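Local coordinates for protein proliferating cell nuclear antigen (Entamoeba histolytica, PDB 3P91) that forms a three-subunit ring that encircles DNA and probably raises the processivity of DNA polymerase delta during replication, at residues A139-S144 with L230-Q235. Sequence-based numbering, arbitrary orientation.
Sequences AIITLS and LSLSGQ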
# COMPACT_ATOMS: atom_id res chain seq x y z
N ALA A 139 -24.12 2.47 31.95
CA ALA A 139 -24.15 3.47 30.90
C ALA A 139 -24.08 2.83 29.53
O ALA A 139 -23.43 1.80 29.35
CB ALA A 139 -23.02 4.47 31.08
N ILE A 140 -24.76 3.44 28.57
CA ILE A 140 -24.76 2.96 27.20
C ILE A 140 -24.25 4.05 26.27
O ILE A 140 -24.88 5.09 26.12
CB ILE A 140 -26.16 2.51 26.74
CG1 ILE A 140 -26.64 1.34 27.58
CG2 ILE A 140 -26.13 2.13 25.29
CD1 ILE A 140 -28.09 1.01 27.37
N ILE A 141 -23.11 3.79 25.65
CA ILE A 141 -22.45 4.80 24.84
C ILE A 141 -22.59 4.52 23.36
O ILE A 141 -22.39 3.40 22.91
CB ILE A 141 -20.97 4.86 25.17
CG1 ILE A 141 -20.80 5.19 26.65
CG2 ILE A 141 -20.30 5.88 24.30
CD1 ILE A 141 -19.43 4.91 27.17
N THR A 142 -22.94 5.56 22.62
CA THR A 142 -23.06 5.46 21.17
C THR A 142 -22.14 6.49 20.54
O THR A 142 -22.10 7.64 20.98
CB THR A 142 -24.49 5.69 20.70
OG1 THR A 142 -25.34 4.66 21.23
CG2 THR A 142 -24.55 5.68 19.19
N LEU A 143 -21.42 6.07 19.51
CA LEU A 143 -20.33 6.85 18.99
C LEU A 143 -20.02 6.34 17.60
O LEU A 143 -20.24 5.17 17.32
CB LEU A 143 -19.13 6.65 19.90
CG LEU A 143 -17.76 6.72 19.24
CD1 LEU A 143 -17.45 8.13 18.74
CD2 LEU A 143 -16.71 6.25 20.21
N SER A 144 -19.53 7.22 16.73
CA SER A 144 -19.06 6.80 15.42
C SER A 144 -18.17 5.58 15.56
O SER A 144 -17.21 5.59 16.34
CB SER A 144 -18.29 7.94 14.74
OG SER A 144 -17.46 7.48 13.69
N LEU A 230 -21.57 0.71 22.97
CA LEU A 230 -20.92 0.04 24.08
C LEU A 230 -21.81 0.14 25.31
O LEU A 230 -22.08 1.23 25.81
CB LEU A 230 -19.59 0.70 24.39
CG LEU A 230 -18.54 0.89 23.29
CD1 LEU A 230 -19.06 1.76 22.15
CD2 LEU A 230 -17.30 1.53 23.90
N SER A 231 -22.25 -1.01 25.80
CA SER A 231 -23.01 -1.06 27.03
C SER A 231 -22.07 -1.40 28.17
O SER A 231 -21.50 -2.49 28.22
CB SER A 231 -24.11 -2.10 26.92
OG SER A 231 -25.06 -1.70 25.95
N LEU A 232 -21.94 -0.46 29.10
CA LEU A 232 -20.87 -0.48 30.09
C LEU A 232 -21.34 -0.78 31.52
O LEU A 232 -22.26 -0.15 32.03
CB LEU A 232 -20.15 0.88 30.04
CG LEU A 232 -18.82 1.07 30.77
CD1 LEU A 232 -17.86 -0.04 30.41
CD2 LEU A 232 -18.24 2.43 30.40
N SER A 233 -20.68 -1.74 32.17
CA SER A 233 -20.92 -2.08 33.57
C SER A 233 -19.58 -2.25 34.29
O SER A 233 -18.60 -2.69 33.69
CB SER A 233 -21.72 -3.37 33.68
OG SER A 233 -22.83 -3.38 32.81
N GLY A 234 -19.56 -1.93 35.58
CA GLY A 234 -18.33 -2.00 36.36
C GLY A 234 -17.82 -3.40 36.66
O GLY A 234 -16.61 -3.61 36.76
N GLN A 235 -18.73 -4.36 36.79
CA GLN A 235 -18.35 -5.72 37.18
C GLN A 235 -18.73 -6.80 36.16
O GLN A 235 -18.09 -7.85 36.11
CB GLN A 235 -18.94 -6.08 38.55
CG GLN A 235 -18.18 -5.50 39.74
CD GLN A 235 -18.40 -4.02 39.88
OE1 GLN A 235 -19.53 -3.54 39.92
NE2 GLN A 235 -17.30 -3.26 39.94
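Ile141 packs beside its paired neighbour Leu230 and reaches across to Leu232, on the face of the sheet that they share with Ala139. Its CB faces Leu230 CB at 4.5 Å. With CG1 beside the backbone N (chi1 -59°) and CD1 extended, the side chain reaches diagonally until CD1 meets Leu232 CD2 at 4.2 Å. Leu232 CB, in turn, rests 3.5 Å from Ala139 O, and Leu230 CD1 approaches the carbonyl oxygen of Ile141.

Residues 139-141 and 230-232 run antiparallel. Ala139 with Leu232 and Ile141 with Leu230 are the hydrogen-bonded pairs, each closed by two backbone bonds. That from Leu232 N to Ala139 O is 2.7 Å long, with the donor almost in line with the carbonyl (C=O...N 177°). Ile141 N to Leu230 O is nearly straight at hydrogen, but its donor is tilted 24° from the carbonyl plane. Leu230 O also receives a CA-H...O contact from Ile140 CA. Between these pairs, Ile140 and Ser231 form a non-hydrogen-bonded pair on the other face, where Ser231 OG lies 3.8 Å from Ile140 CG1, a van der Waals contact.

Strand 139-144 sits between strands 227-232 and 199-202 in the sheet, and Ser144 OG caps helix 145-158 through Glu147 N. Cys167 of strand 162-167 lies against Ala139, Ile141 and Leu232, and Ile165 against Leu232. The four backbone bonds satisfy the N-H and C=O groups of both hydrogen-bonded pairs, so this apolar face can be buried against the second sheet without leaving those polar groups unpaired.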